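Local coordinates for acyl-[acyl-carrier-protein]--UDP-N-acetylglucosamine O-acyltransferase (Helicobacter pylori, PDB 1J2Z) that transfers a (3R)-hydroxyacyl chain from acyl carrier protein to UDP-N-acetylglucosamine, the first step of lipid A biosynthesis, at residues G23-I28 with H41-L46; A62-Q67 with C92-G97. One frame throughout, in Å; residues are numbered along the deposited sequence.

Contact 1 of 2, residues G23-I28 with H41-L46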
loop_
_atom_site.group_PDB
_atom_site.type_symbol
_atom_site.label_atom_id
_atom_site.label_comp_id
_atom_site.label_asym_id
_atom_site.label_seq_id
_atom_site.Cartn_x
_atom_site.Cartn_y
_atom_site.Cartn_z
ATOM N N GLY A 23 3.193 0.360 25.609
ATOM C CA GLY A 23 4.575 0.622 25.248
ATOM C C GLY A 23 4.965 2.084 25.249
ATOM O O GLY A 23 4.141 2.954 25.518
ATOM N N GLU A 24 6.230 2.350 24.933
ATOM C CA GLU A 24 6.762 3.711 24.901
ATOM C C GLU A 24 6.048 4.621 23.901
ATOM O O GLU A 24 5.691 4.203 22.803
ATOM C CB GLU A 24 8.253 3.689 24.537
ATOM C CG GLU A 24 9.096 2.728 25.350
ATOM C CD GLU A 24 9.433 3.258 26.723
ATOM O OE1 GLU A 24 10.042 2.503 27.505
ATOM O OE2 GLU A 24 9.098 4.428 27.019
ATOM N N PHE A 25 5.857 5.873 24.298
ATOM C CA PHE A 25 5.245 6.889 23.448
ATOM C C PHE A 25 3.834 6.646 22.914
ATOM O O PHE A 25 3.455 7.239 21.909
ATOM C CB PHE A 25 6.180 7.188 22.265
ATOM C CG PHE A 25 7.599 7.497 22.677
ATOM C CD1 PHE A 25 8.660 6.753 22.170
ATOM C CD2 PHE A 25 7.868 8.511 23.593
ATOM C CE1 PHE A 25 9.976 7.008 22.569
ATOM C CE2 PHE A 25 9.178 8.780 24.004
ATOM C CZ PHE A 25 10.236 8.025 23.490
ATOM N N CYS A 26 3.048 5.784 23.548
ATOM C CA CYS A 26 1.689 5.593 23.052
ATOM C C CYS A 26 0.920 6.880 23.331
ATOM O O CYS A 26 1.246 7.605 24.269
ATOM C CB CYS A 26 0.992 4.424 23.756
ATOM S SG CYS A 26 1.436 2.780 23.134
ATOM N N VAL A 27 -0.078 7.175 22.504
ATOM C CA VAL A 27 -0.909 8.364 22.691
ATOM C C VAL A 27 -2.341 7.865 22.827
ATOM O O VAL A 27 -2.905 7.300 21.886
ATOM C CB VAL A 27 -0.808 9.333 21.498
ATOM C CG1 VAL A 27 -1.703 10.554 21.737
ATOM C CG2 VAL A 27 0.638 9.777 21.321
ATOM N N ILE A 28 -2.913 8.067 24.011
ATOM C CA ILE A 28 -4.260 7.602 24.318
ATOM C C ILE A 28 -5.203 8.742 24.700
ATOM O O ILE A 28 -5.021 9.389 25.733
ATOM C CB ILE A 28 -4.180 6.554 25.452
ATOM C CG1 ILE A 28 -3.269 5.409 24.993
ATOM C CG2 ILE A 28 -5.572 6.051 25.830
ATOM C CD1 ILE A 28 -3.040 4.336 26.031
ATOM N N HIS A 41 1.993 -2.017 21.845
ATOM C CA HIS A 41 3.432 -1.894 21.695
ATOM C C HIS A 41 3.740 -0.408 21.730
ATOM O O HIS A 41 2.860 0.402 22.013
ATOM C CB HIS A 41 3.885 -2.512 20.375
ATOM C CG HIS A 41 3.736 -4.001 20.338
ATOM N ND1 HIS A 41 4.784 -4.848 20.049
ATOM C CD2 HIS A 41 2.667 -4.795 20.582
ATOM C CE1 HIS A 41 4.367 -6.100 20.119
ATOM N NE2 HIS A 41 3.085 -6.095 20.440
ATOM N N ASN A 42 4.981 -0.040 21.458
ATOM C CA ASN A 42 5.336 1.370 21.465
ATOM C C ASN A 42 4.627 2.114 20.336
ATOM O O ASN A 42 4.288 1.530 19.309
ATOM C CB ASN A 42 6.847 1.532 21.289
ATOM C CG ASN A 42 7.322 1.095 19.909
ATOM O OD1 ASN A 42 7.474 1.915 18.995
ATOM N ND2 ASN A 42 7.541 -0.202 19.748
ATOM N N ASN A 43 4.388 3.402 20.552
ATOM C CA ASN A 43 3.798 4.264 19.535
ATOM C C ASN A 43 2.449 3.897 18.921
ATOM O O ASN A 43 2.268 4.008 17.705
ATOM C CB ASN A 43 4.818 4.460 18.411
ATOM C CG ASN A 43 6.030 5.255 18.858
ATOM O OD1 ASN A 43 5.963 6.475 19.015
ATOM N ND2 ASN A 43 7.139 4.568 19.078
ATOM N N VAL A 44 1.509 3.448 19.742
ATOM C CA VAL A 44 0.178 3.160 19.226
ATOM C C VAL A 44 -0.652 4.420 19.495
ATOM O O VAL A 44 -0.545 5.024 20.567
ATOM C CB VAL A 44 -0.484 1.959 19.944
ATOM C CG1 VAL A 44 -1.952 1.853 19.534
ATOM C CG2 VAL A 44 0.247 0.665 19.591
ATOM N N THR A 45 -1.453 4.838 18.519
ATOM C CA THR A 45 -2.293 6.013 18.707
ATOM C C THR A 45 -3.758 5.599 18.790
ATOM O O THR A 45 -4.296 5.009 17.856
ATOM C CB THR A 45 -2.146 7.020 17.552
ATOM O OG1 THR A 45 -0.810 7.535 17.529
ATOM C CG2 THR A 45 -3.129 8.175 17.725
ATOM N N LEU A 46 -4.395 5.910 19.914
ATOM C CA LEU A 46 -5.801 5.586 20.114
ATOM C C LEU A 46 -6.552 6.882 20.411
ATOM O O LEU A 46 -6.305 7.529 21.427
ATOM C CB LEU A 46 -5.948 4.607 21.285
ATOM C CG LEU A 46 -5.137 3.310 21.187
ATOM C CD1 LEU A 46 -5.370 2.451 22.426
ATOM C CD2 LEU A 46 -5.546 2.550 19.937
HETATM O O HOH W 1 2.930 7.456 19.121
#
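Two successive coils of the left-handed parallel beta-helix stack here, each contributing a corner turn and the short strand that follows it: Val-27 pairs with Thr-45 and Ile-28 with Leu-46 in parallel register. Val-27 grips the next coil with both backbone groups, its N donating to Val-44 O at 2.9 Å and its O accepting from Leu-46 N at 2.8 Å. At the corner just before the strands, Asn-43 N donates to Glu-24 O at 2.7 Å. That carbonyl belongs to a type II turn running from Gly-23 to Cys-26. Having no side chain, Gly-23 lets the backbone of His-41 and Asn-42 come close. From within that turn, Phe-25 lies alongside Asn-43 and points the same way, ring and amide planes 34° apart. Chi1 of Asn-43 (-67°) sets CG anti to its carbonyl carbon, on the side of Phe-25, and chi2 turns the amide so that Asn-43 OD1 comes to 3.3 Å from Phe-25 CB, while ND2 sits at the ring edge, near its plane. Asn-43 ND2 also donates to a lone pair of Asn-42 OD1 at 2.7 Å, nearly in its own amide plane, which fixes the amide's rotation. Asn-42 OD1 takes a second bond from Thr-45 OG1 of the second subunit, and Phe-25 meets its counterparts in both other subunits edge-to-face, placing this corner at the trimer interface. On the face opposite Val-27 and Thr-45, Ile-28 and Leu-46 project into the coil interior, where both touch Leu-34 and Leu-40. A water ties the two corners together, donating to Phe-25 O at 2.8 Å and to Asn-43 OD1 at 3.2 Å.

Contact 2 of 2, residues A62-Q67 with C92-G97; sequences AVLGTQ and CMINPG. With SO4 (sulfate ion), chain C.
Val-63 and Leu-64 pair in parallel with Met-93 and Ile-94 on adjoining strands of the left-handed beta-helix, just before the chain leaves this sheet. Three backbone hydrogen bonds form the ladder: Val-63 N to Cys-92 O, Ile-94 N to Val-63 O and Gly-65 N to Ile-94 O, the last at 2.9 Å. Gly-65 closes the ladder with a positive phi (99°), a conformation in which a CB would be jammed against the preceding carbonyl.

Apolar contacts divide between the two faces. Leu-64 and Ile-94 lie side by side in the helix interior; Leu-64 CD2 rests against CB, CG1 and CD1 of Ile-94, reaching CD1 at 3.5 Å, and Leu-80 of strand 79-82 touches both residues. On the opposite face Val-63 CB lies 4.2 Å from Met-93 CG. The methionine chain bends at chi2 (-86°), and Met-93 SD lies 4.1 Å from Thr-66 OG1, the two side chains crossing at about a right angle. Met-93 also touches Gln-69, a substrate-binding residue, and Tyr-116 of the third subunit, consistent with this face bordering the active site between subunits. Past the strands, the ring of Pro-96 packs on the backbone of the turn, its CD 3.0 Å from Thr-66 O and also near Gly-65 O.

Polar partners of the first segment lead outward. OG1 of Thr-66 bonds to Glu-90 of the third subunit, and Gln-67 O takes a bond from Arg-89 of that subunit. A sulfate ion, probably from the crystallisation liquor, is held by both the backbone N and the side-chain amide of Gln-67. Gln-67 N donates to sulfate O4 at 2.7 Å. Gln-67 NE2 donates to sulfate O3 at 3.0 Å, with a weak second bond to O4.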
loop_
_atom_site.group_PDB
_atom_site.type_symbol
_atom_site.label_atom_id
_atom_site.label_comp_id
_atom_site.label_asym_id
_atom_site.label_seq_id
_atom_site.Cartn_x
_atom_site.Cartn_y
_atom_site.Cartn_z
ATOM N N ALA A 62 0.233 1.889 14.757
ATOM C CA ALA A 62 -1.129 1.649 14.300
ATOM C C ALA A 62 -1.916 2.879 14.757
ATOM O O ALA A 62 -1.589 3.480 15.781
ATOM C CB ALA A 62 -1.700 0.398 14.950
ATOM N N VAL A 63 -2.935 3.265 13.999
ATOM C CA VAL A 63 -3.741 4.418 14.373
ATOM C C VAL A 63 -5.198 3.996 14.418
ATOM O O VAL A 63 -5.764 3.589 13.402
ATOM C CB VAL A 63 -3.576 5.571 13.361
ATOM C CG1 VAL A 63 -4.484 6.734 13.727
ATOM C CG2 VAL A 63 -2.125 6.028 13.346
ATOM N N LEU A 64 -5.802 4.092 15.597
ATOM C CA LEU A 64 -7.197 3.696 15.753
ATOM C C LEU A 64 -8.032 4.799 16.379
ATOM O O LEU A 64 -7.651 5.390 17.389
ATOM C CB LEU A 64 -7.305 2.451 16.637
ATOM C CG LEU A 64 -6.445 1.217 16.358
ATOM C CD1 LEU A 64 -6.929 0.091 17.255
ATOM C CD2 LEU A 64 -6.536 0.804 14.901
ATOM N N GLY A 65 -9.168 5.090 15.765
ATOM C CA GLY A 65 -10.038 6.095 16.332
ATOM C C GLY A 65 -10.003 7.494 15.768
ATOM O O GLY A 65 -10.818 8.307 16.180
ATOM N N THR A 66 -9.075 7.805 14.864
ATOM C CA THR A 66 -9.059 9.147 14.294
ATOM C C THR A 66 -10.305 9.257 13.424
ATOM O O THR A 66 -10.871 8.244 13.016
ATOM C CB THR A 66 -7.798 9.417 13.429
ATOM O OG1 THR A 66 -7.654 8.386 12.447
ATOM C CG2 THR A 66 -6.555 9.479 14.304
ATOM N N GLN A 67 -10.729 10.482 13.140
ATOM C CA GLN A 67 -11.936 10.707 12.350
ATOM C C GLN A 67 -11.935 10.086 10.959
ATOM O O GLN A 67 -10.893 9.978 10.308
ATOM C CB GLN A 67 -12.215 12.209 12.241
ATOM C CG GLN A 67 -11.035 13.035 11.771
ATOM C CD GLN A 67 -11.303 14.529 11.853
ATOM O OE1 GLN A 67 -12.084 15.077 11.076
ATOM N NE2 GLN A 67 -10.660 15.192 12.806
ATOM N N CYS A 92 -1.701 -0.015 10.702
ATOM C CA CYS A 92 -3.127 -0.158 10.419
ATOM C C CYS A 92 -3.804 1.158 10.768
ATOM O O CYS A 92 -3.336 1.891 11.637
ATOM C CB CYS A 92 -3.753 -1.276 11.250
ATOM S SG CYS A 92 -3.433 -2.913 10.606
ATOM N N MET A 93 -4.899 1.463 10.084
ATOM C CA MET A 93 -5.623 2.701 10.339
ATOM C C MET A 93 -7.099 2.341 10.331
ATOM O O MET A 93 -7.621 1.869 9.324
ATOM C CB MET A 93 -5.302 3.721 9.248
ATOM C CG MET A 93 -5.559 5.174 9.634
ATOM S SD MET A 93 -7.244 5.684 9.348
ATOM C CE MET A 93 -7.144 6.284 7.648
ATOM N N ILE A 94 -7.759 2.548 11.465
ATOM C CA ILE A 94 -9.166 2.203 11.608
ATOM C C ILE A 94 -9.963 3.384 12.147
ATOM O O ILE A 94 -9.635 3.939 13.194
ATOM C CB ILE A 94 -9.328 1.006 12.566
ATOM C CG1 ILE A 94 -8.492 -0.174 12.060
ATOM C CG2 ILE A 94 -10.793 0.601 12.662
ATOM C CD1 ILE A 94 -8.522 -1.381 12.970
ATOM N N ASN A 95 -11.017 3.756 11.428
ATOM C CA ASN A 95 -11.854 4.879 11.828
ATOM C C ASN A 95 -13.188 4.436 12.406
ATOM O O ASN A 95 -13.653 3.327 12.137
ATOM C CB ASN A 95 -12.126 5.777 10.618
ATOM C CG ASN A 95 -10.853 6.257 9.957
ATOM O OD1 ASN A 95 -9.999 6.867 10.601
ATOM N ND2 ASN A 95 -10.718 5.983 8.668
ATOM N N PRO A 96 -13.812 5.298 13.224
ATOM C CA PRO A 96 -15.109 5.004 13.837
ATOM C C PRO A 96 -16.196 5.289 12.802
ATOM O O PRO A 96 -15.894 5.757 11.698
ATOM C CB PRO A 96 -15.153 5.957 15.034
ATOM C CG PRO A 96 -14.350 7.126 14.557
ATOM C CD PRO A 96 -13.186 6.472 13.860
ATOM N N GLY A 97 -17.448 5.011 13.152
ATOM C CA GLY A 97 -18.540 5.212 12.212
ATOM C C GLY A 97 -18.989 6.643 12.001
ATOM O O GLY A 97 -18.305 7.574 12.407
HETATM S S SO4 C . -9.279 13.238 15.588
HETATM O O1 SO4 C . -8.266 12.708 16.500
HETATM O O2 SO4 C . -10.584 13.184 16.228
HETATM O O3 SO4 C . -8.976 14.618 15.240
HETATM O O4 SO4 C . -9.317 12.453 14.355
#

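In the fold
From the N terminus, contact 1 forms first: the chain leaves 23-28, runs through strands 33-34 and 39-40 on the other two walls of the helix, and returns at 41-46, closing one coil. Contact 2 opens only afterwards and closes a longer circuit, through strands 79-82 and 87-88, that also carries the substrate-binding residues Gln-69 to Lys-72. The two loops are in series, neither nesting nor crossing. Their strands are consecutive in one parallel sheet, 45-46 beside 63-64: Thr-45 probably hydrogen-bonds to Ala-62 and Leu-64, and Leu-46 packs on Leu-64 inside the helix. Both contacts also meet the third subunit.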